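PDB 5CXX: ferulic acid esterase, AmCE1/Fae1A from Anaeromyces mucronatus, which probably hydrolyses feruloyl ester bonds, releasing ferulic acid, and is an alpha/beta-hydrolase from an anaerobic fungus. Local coordinates for residues A[119-129]-A[157-165]. Sequence-based numbering, arbitrary orientation.
Sequences YKGYDNFINEL and MGARTSLYI. With FER (3-(4-hydroxy-3-methoxyphenyl)-2-propenoic acid), chain D.
M157 packs against the rings of both Y119 and Y122. Chi1 of -167° swings M157 CG away from the backbone N, and a bend at chi2 follows; M157 CG then lies over one face of Y122, 4.0 Å from the ring centroid, a CH-pi contact. SD makes oblique Met-aromatic contacts with both tyrosines, and M157 CE touches Y119 CB at 3.7 Å while covering one face of the R160 guanidinium. That guanidinium meets D123 edge-on in a salt bridge: R160 NH2 gives a nearly straight bond (168°) to the syn lone pair of D123 OD1 at 2.8 Å, the two planes only 7° apart. One water joins D123 OD1, R160 NE and T161 OG1; a second links D123 OD2 to R160 NH2. R160 NH1 turns instead to the carbonyl of P183, so the guanidinium is held at several points. Helix 157-168 follows strand 150-155 of the central sheet, and the turn between them fits the nucleophile elbow (GxSxG) of an alpha/beta-hydrolase. At its start, M157 N donates to O1 of the bound ferulic acid (2.8 Å), consistent with an oxyanion-hole amide. The methoxy carbon C10 of the ligand sits 3.3 Å above the centre of the Y119 ring, whose hydroxyl bonds to S193. Farther along, packing stays close: I165 CG1 meets I126 CB at 3.7 Å as the two isoleucines slide past each other in opposite directions. On the sheet side, F125 and T161 both rest on L62 of strand 58-62, and F125 also touches I165 CD1. Toward the more accessible flank the fit is looser. There I126 CD1 approaches Y164 CE2 obliquely at 4.1 Å, and a third water spans D123 O and Y164 OH through two weak bonds.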
ATOM      1  N   TYR A 119     -16.854   1.090  -4.915  1.00 19.17           N
ATOM      2  CA  TYR A 119     -15.836   1.646  -4.040  1.00 17.99           C
ATOM      3  C   TYR A 119     -16.033   1.335  -2.571  1.00 18.97           C
ATOM      4  O   TYR A 119     -15.018   1.257  -1.843  1.00 19.01           O
ATOM      5  CB  TYR A 119     -15.810   3.179  -4.221  1.00 18.89           C
ATOM      6  CG  TYR A 119     -15.670   3.679  -5.642  1.00 18.58           C
ATOM      7  CD1 TYR A 119     -15.036   2.943  -6.657  1.00 20.40           C
ATOM      8  CD2 TYR A 119     -16.131   4.962  -5.965  1.00 19.60           C
ATOM      9  CE1 TYR A 119     -14.935   3.436  -7.945  1.00 19.03           C
ATOM     10  CE2 TYR A 119     -15.976   5.461  -7.253  1.00 21.31           C
ATOM     11  CZ  TYR A 119     -15.388   4.701  -8.222  1.00 21.28           C
ATOM     12  OH  TYR A 119     -15.302   5.199  -9.508  1.00 22.63           O
ATOM     13  N   LYS A 120     -17.295   1.250  -2.126  1.00 19.98           N
ATOM     14  CA  LYS A 120     -17.562   1.001  -0.687  1.00 21.50           C
ATOM     15  C   LYS A 120     -16.835  -0.246  -0.162  1.00 19.01           C
ATOM     16  O   LYS A 120     -16.448  -0.311   1.003  1.00 19.39           O
ATOM     17  CB  LYS A 120     -19.059   0.839  -0.435  1.00 23.53           C
ATOM     18  CG  LYS A 120     -19.803   2.201  -0.615  1.00 34.52           C
ATOM     19  CD  LYS A 120     -21.288   1.933  -0.377  1.00 37.17           C
ATOM     20  CE  LYS A 120     -22.121   3.214  -0.660  1.00 47.73           C
ATOM     21  NZ  LYS A 120     -23.567   2.869  -0.595  1.00 51.68           N
ATOM     22  N   GLY A 121     -16.684  -1.263  -1.019  1.00 20.52           N
ATOM     23  CA  GLY A 121     -15.970  -2.474  -0.613  1.00 18.64           C
ATOM     24  C   GLY A 121     -14.492  -2.266  -0.339  1.00 18.80           C
ATOM     25  O   GLY A 121     -13.930  -2.914   0.571  1.00 18.57           O
ATOM     26  N   TYR A 122     -13.885  -1.315  -1.032  1.00 18.33           N
ATOM     27  CA  TYR A 122     -12.524  -0.937  -0.736  1.00 18.47           C
ATOM     28  C   TYR A 122     -12.463  -0.122   0.557  1.00 18.54           C
ATOM     29  O   TYR A 122     -11.534  -0.272   1.378  1.00 18.85           O
ATOM     30  CB  TYR A 122     -11.893  -0.097  -1.931  1.00 17.41           C
ATOM     31  CG  TYR A 122     -11.616  -1.006  -3.111  1.00 17.23           C
ATOM     32  CD1 TYR A 122     -12.654  -1.419  -3.954  1.00 19.11           C
ATOM     33  CD2 TYR A 122     -10.277  -1.440  -3.360  1.00 23.12           C
ATOM     34  CE1 TYR A 122     -12.372  -2.320  -5.030  1.00 22.50           C
ATOM     35  CE2 TYR A 122     -10.006  -2.316  -4.447  1.00 23.56           C
ATOM     36  CZ  TYR A 122     -11.043  -2.750  -5.215  1.00 26.32           C
ATOM     37  OH  TYR A 122     -10.782  -3.628  -6.283  1.00 27.80           O
ATOM     38  N   ASP A 123     -13.442   0.770   0.718  1.00 18.29           N
ATOM     39  CA  ASP A 123     -13.487   1.543   1.978  1.00 19.90           C
ATOM     40  C   ASP A 123     -13.595   0.618   3.171  1.00 22.82           C
ATOM     41  O   ASP A 123     -12.988   0.856   4.238  1.00 20.25           O
ATOM     42  CB  ASP A 123     -14.683   2.510   2.003  1.00 19.61           C
ATOM     43  CG  ASP A 123     -14.697   3.487   0.826  1.00 19.48           C
ATOM     44  OD1 ASP A 123     -13.582   3.731   0.294  1.00 20.08           O
ATOM     45  OD2 ASP A 123     -15.791   3.991   0.510  1.00 20.85           O
ATOM     46  N   ASN A 124     -14.332  -0.487   3.026  1.00 18.44           N
ATOM     47  CA  ASN A 124     -14.551  -1.377   4.140  1.00 17.90           C
ATOM     48  C   ASN A 124     -13.322  -2.186   4.497  1.00 18.03           C
ATOM     49  O   ASN A 124     -13.293  -2.868   5.541  1.00 18.03           O
ATOM     50  CB  ASN A 124     -15.745  -2.334   3.804  1.00 17.72           C
ATOM     51  CG  ASN A 124     -16.339  -2.936   5.039  1.00 20.53           C
ATOM     52  OD1 ASN A 124     -16.583  -2.222   6.039  1.00 20.99           O
ATOM     53  ND2 ASN A 124     -16.672  -4.230   4.969  1.00 20.87           N
ATOM     54  N   PHE A 125     -12.297  -2.125   3.652  1.00 16.96           N
ATOM     55  CA  PHE A 125     -11.062  -2.826   3.910  1.00 16.78           C
ATOM     56  C   PHE A 125     -10.397  -2.356   5.220  1.00 16.04           C
ATOM     57  O   PHE A 125      -9.681  -3.155   5.831  1.00 17.72           O
ATOM     58  CB  PHE A 125     -10.065  -2.655   2.734  1.00 16.54           C
ATOM     59  CG  PHE A 125      -8.844  -3.540   2.920  1.00 15.68           C
ATOM     60  CD1 PHE A 125      -8.963  -4.926   2.762  1.00 16.83           C
ATOM     61  CD2 PHE A 125      -7.623  -3.008   3.306  1.00 15.45           C
ATOM     62  CE1 PHE A 125      -7.875  -5.766   3.019  1.00 18.53           C
ATOM     63  CE2 PHE A 125      -6.556  -3.819   3.539  1.00 16.85           C
ATOM     64  CZ  PHE A 125      -6.651  -5.217   3.380  1.00 16.30           C
ATOM     65  N   ILE A 126     -10.701  -1.136   5.671  1.00 15.91           N
ATOM     66  CA  ILE A 126     -10.166  -0.735   6.988  1.00 16.65           C
ATOM     67  C   ILE A 126     -10.609  -1.723   8.076  1.00 18.61           C
ATOM     68  O   ILE A 126      -9.820  -2.109   8.930  1.00 17.63           O
ATOM     69  CB  ILE A 126     -10.568   0.710   7.334  1.00 17.19           C
ATOM     70  CG1 ILE A 126      -9.864   1.158   8.638  1.00 17.41           C
ATOM     71  CG2 ILE A 126     -12.116   0.845   7.539  1.00 17.02           C
ATOM     72  CD1 ILE A 126     -10.014   2.708   8.826  1.00 18.78           C
ATOM     73  N   ASN A 127     -11.821  -2.251   7.988  1.00 16.86           N
ATOM     74  CA  ASN A 127     -12.302  -3.208   8.948  1.00 17.36           C
ATOM     75  C   ASN A 127     -11.689  -4.616   8.720  1.00 18.26           C
ATOM     76  O   ASN A 127     -11.297  -5.291   9.682  1.00 17.64           O
ATOM     77  CB  ASN A 127     -13.853  -3.283   8.903  1.00 18.01           C
ATOM     78  CG  ASN A 127     -14.454  -1.950   9.303  1.00 21.74           C
ATOM     79  OD1 ASN A 127     -14.055  -1.431  10.354  1.00 22.57           O
ATOM     80  ND2 ASN A 127     -15.296  -1.334   8.461  1.00 22.08           N
ATOM     81  N   GLU A 128     -11.572  -5.006   7.445  1.00 17.86           N
ATOM     82  CA  GLU A 128     -10.926  -6.304   7.095  1.00 17.46           C
ATOM     83  C   GLU A 128      -9.495  -6.338   7.611  1.00 16.81           C
ATOM     84  O   GLU A 128      -9.094  -7.311   8.250  1.00 16.55           O
ATOM     85  CB  GLU A 128     -10.930  -6.497   5.558  1.00 17.64           C
ATOM     86  CG  GLU A 128     -10.244  -7.812   5.099  1.00 17.19           C
ATOM     87  CD  GLU A 128     -11.029  -9.044   5.578  1.00 20.05           C
ATOM     88  OE1 GLU A 128     -12.207  -8.909   5.999  1.00 19.31           O
ATOM     89  OE2 GLU A 128     -10.451 -10.154   5.557  1.00 19.34           O
ATOM     90  N   LEU A 129      -8.772  -5.236   7.403  1.00 15.95           N
ATOM     91  CA  LEU A 129      -7.353  -5.238   7.797  1.00 15.78           C
ATOM     92  C   LEU A 129      -7.239  -5.325   9.343  1.00 16.35           C
ATOM     93  O   LEU A 129      -6.482  -6.132   9.885  1.00 17.31           O
ATOM     94  CB  LEU A 129      -6.671  -3.980   7.219  1.00 16.00           C
ATOM     95  CG  LEU A 129      -5.185  -3.879   7.681  1.00 16.84           C
ATOM     96  CD1 LEU A 129      -4.327  -4.962   7.034  1.00 18.50           C
ATOM     97  CD2 LEU A 129      -4.643  -2.458   7.301  1.00 16.90           C
ATOM     98  N   MET A 157      -6.474   2.674  -6.405  1.00 17.46           N
ATOM     99  CA  MET A 157      -7.448   2.587  -5.339  1.00 16.25           C
ATOM    100  C   MET A 157      -6.830   2.059  -4.027  1.00 17.62           C
ATOM    101  O   MET A 157      -7.261   2.422  -2.932  1.00 16.68           O
ATOM    102  CB  MET A 157      -8.629   1.631  -5.762  1.00 17.43           C
ATOM    103  CG  MET A 157      -9.833   1.767  -4.813  1.00 15.80           C
ATOM    104  SD  MET A 157     -10.697   3.365  -5.105  1.00 18.32           S
ATOM    105  CE  MET A 157     -12.116   3.169  -4.007  1.00 20.15           C
ATOM    106  N   GLY A 158      -5.851   1.161  -4.145  1.00 15.46           N
ATOM    107  CA  GLY A 158      -5.181   0.597  -2.947  1.00 15.35           C
ATOM    108  C   GLY A 158      -4.319   1.671  -2.256  1.00 15.63           C
ATOM    109  O   GLY A 158      -4.102   1.578  -1.043  1.00 15.97           O
ATOM    110  N   ALA A 159      -3.874   2.655  -3.023  1.00 15.92           N
ATOM    111  CA  ALA A 159      -3.122   3.783  -2.461  1.00 15.29           C
ATOM    112  C   ALA A 159      -4.076   4.793  -1.753  1.00 16.05           C
ATOM    113  O   ALA A 159      -3.714   5.359  -0.713  1.00 17.95           O
ATOM    114  CB  ALA A 159      -2.367   4.488  -3.598  1.00 16.42           C
ATOM    115  N   ARG A 160      -5.244   5.044  -2.338  1.00 15.95           N
ATOM    116  CA  ARG A 160      -6.277   5.782  -1.635  1.00 16.38           C
ATOM    117  C   ARG A 160      -6.611   5.104  -0.310  1.00 16.17           C
ATOM    118  O   ARG A 160      -6.699   5.764   0.750  1.00 17.05           O
ATOM    119  CB  ARG A 160      -7.521   5.908  -2.556  1.00 17.76           C
ATOM    120  CG  ARG A 160      -8.812   5.916  -1.739  1.00 18.51           C
ATOM    121  CD  ARG A 160     -10.036   6.295  -2.641  1.00 18.42           C
ATOM    122  NE  ARG A 160     -11.234   5.812  -1.978  1.00 19.79           N
ATOM    123  CZ  ARG A 160     -12.458   6.203  -2.365  1.00 20.80           C
ATOM    124  NH1 ARG A 160     -12.612   7.088  -3.366  1.00 18.35           N
ATOM    125  NH2 ARG A 160     -13.530   5.688  -1.752  1.00 18.89           N
ATOM    126  N   THR A 161      -6.739   3.765  -0.360  1.00 16.26           N
ATOM    127  CA  THR A 161      -7.145   3.054   0.832  1.00 15.42           C
ATOM    128  C   THR A 161      -6.006   3.083   1.856  1.00 15.47           C
ATOM    129  O   THR A 161      -6.252   3.229   3.070  1.00 17.11           O
ATOM    130  CB  THR A 161      -7.522   1.582   0.452  1.00 15.17           C
ATOM    131  OG1 THR A 161      -8.634   1.686  -0.478  1.00 18.23           O
ATOM    132  CG2 THR A 161      -7.954   0.781   1.708  1.00 19.30           C
ATOM    133  N   SER A 162      -4.764   2.968   1.388  1.00 15.60           N
ATOM    134  CA  SER A 162      -3.608   3.045   2.310  0.77 16.22           C
ATOM    135  C   SER A 162      -3.528   4.397   3.008  1.00 17.84           C
ATOM    136  O   SER A 162      -3.243   4.474   4.212  1.00 17.62           O
ATOM    137  CB  SER A 162      -2.289   2.798   1.559  0.77 15.97           C
ATOM    138  OG  SER A 162      -2.216   1.470   1.108  0.77 15.26           O
ATOM    139  N   LEU A 163      -3.777   5.485   2.262  1.00 15.45           N
ATOM    140  CA  LEU A 163      -3.707   6.805   2.891  1.00 17.20           C
ATOM    141  C   LEU A 163      -4.848   6.996   3.902  1.00 16.82           C
ATOM    142  O   LEU A 163      -4.642   7.552   4.987  1.00 18.69           O
ATOM    143  CB  LEU A 163      -3.834   7.923   1.834  1.00 18.23           C
ATOM    144  CG  LEU A 163      -2.532   8.148   1.077  1.00 19.63           C
ATOM    145  CD1 LEU A 163      -2.784   9.025  -0.207  1.00 19.93           C
ATOM    146  CD2 LEU A 163      -1.479   8.867   1.981  1.00 20.38           C
ATOM    147  N   TYR A 164      -6.044   6.518   3.531  1.00 17.42           N
ATOM    148  CA  TYR A 164      -7.191   6.657   4.428  1.00 18.24           C
ATOM    149  C   TYR A 164      -6.907   5.928   5.748  1.00 19.17           C
ATOM    150  O   TYR A 164      -7.112   6.467   6.849  1.00 18.68           O
ATOM    151  CB  TYR A 164      -8.435   6.091   3.713  1.00 18.63           C
ATOM    152  CG  TYR A 164      -9.669   6.004   4.573  1.00 22.71           C
ATOM    153  CD1 TYR A 164     -10.243   7.151   5.116  1.00 29.54           C
ATOM    154  CD2 TYR A 164     -10.292   4.779   4.727  1.00 26.88           C
ATOM    155  CE1 TYR A 164     -11.406   7.054   5.875  1.00 29.84           C
ATOM    156  CE2 TYR A 164     -11.487   4.675   5.500  1.00 37.07           C
ATOM    157  CZ  TYR A 164     -11.984   5.821   6.081  1.00 39.26           C
ATOM    158  OH  TYR A 164     -13.161   5.729   6.814  1.00 48.80           O
ATOM    159  N   ILE A 165      -6.497   4.661   5.628  1.00 16.74           N
ATOM    160  CA  ILE A 165      -6.285   3.882   6.837  1.00 17.70           C
ATOM    161  C   ILE A 165      -5.093   4.426   7.606  1.00 19.56           C
ATOM    162  O   ILE A 165      -5.093   4.529   8.862  1.00 19.36           O
ATOM    163  CB  ILE A 165      -6.103   2.385   6.484  1.00 16.71           C
ATOM    164  CG1 ILE A 165      -7.394   1.800   5.885  1.00 15.60           C
ATOM    165  CG2 ILE A 165      -5.690   1.627   7.780  1.00 19.29           C
ATOM    166  CD1 ILE A 165      -7.123   0.400   5.229  1.00 16.84           C
TER
HETATM  167  C4  FER D 301     -12.033   6.997 -10.035  1.00 19.73           C
HETATM  168  C5  FER D 301     -11.058   6.734 -11.041  1.00 21.99           C
HETATM  169  C6  FER D 301     -10.145   5.740 -10.850  1.00 21.00           C
HETATM  170  C3  FER D 301     -11.967   6.275  -8.829  1.00 18.96           C
HETATM  171  C2  FER D 301     -11.075   5.256  -8.629  1.00 18.19           C
HETATM  172  C1  FER D 301     -10.149   4.997  -9.623  1.00 19.78           C
HETATM  173  C10 FER D 301     -12.694   6.053  -6.658  1.00 21.00           C
HETATM  174  C7  FER D 301      -9.194   3.872  -9.409  1.00 20.56           C
HETATM  175  C8  FER D 301      -8.474   3.286 -10.381  1.00 18.94           C
HETATM  176  C9  FER D 301      -7.534   2.144 -10.001  1.00 21.10           C
HETATM  177  O1  FER D 301      -7.427   1.710  -8.811  1.00 19.87           O
HETATM  178  O2  FER D 301      -6.871   1.596 -10.920  1.00 24.99           O
HETATM  179  O4  FER D 301     -12.989   7.963 -10.114  1.00 22.54           O
HETATM  180  O3  FER D 301     -12.926   6.646  -7.932  1.00 20.39           O
HETATM  181  O   HOH W   1     -10.967   3.436  -0.393  1.00 21.88           O
HETATM  182  O   HOH W   2     -16.412   5.841  -1.307  1.00 25.93           O
HETATM  183  O   HOH W   3     -14.913   2.897   5.994  1.00 49.50           O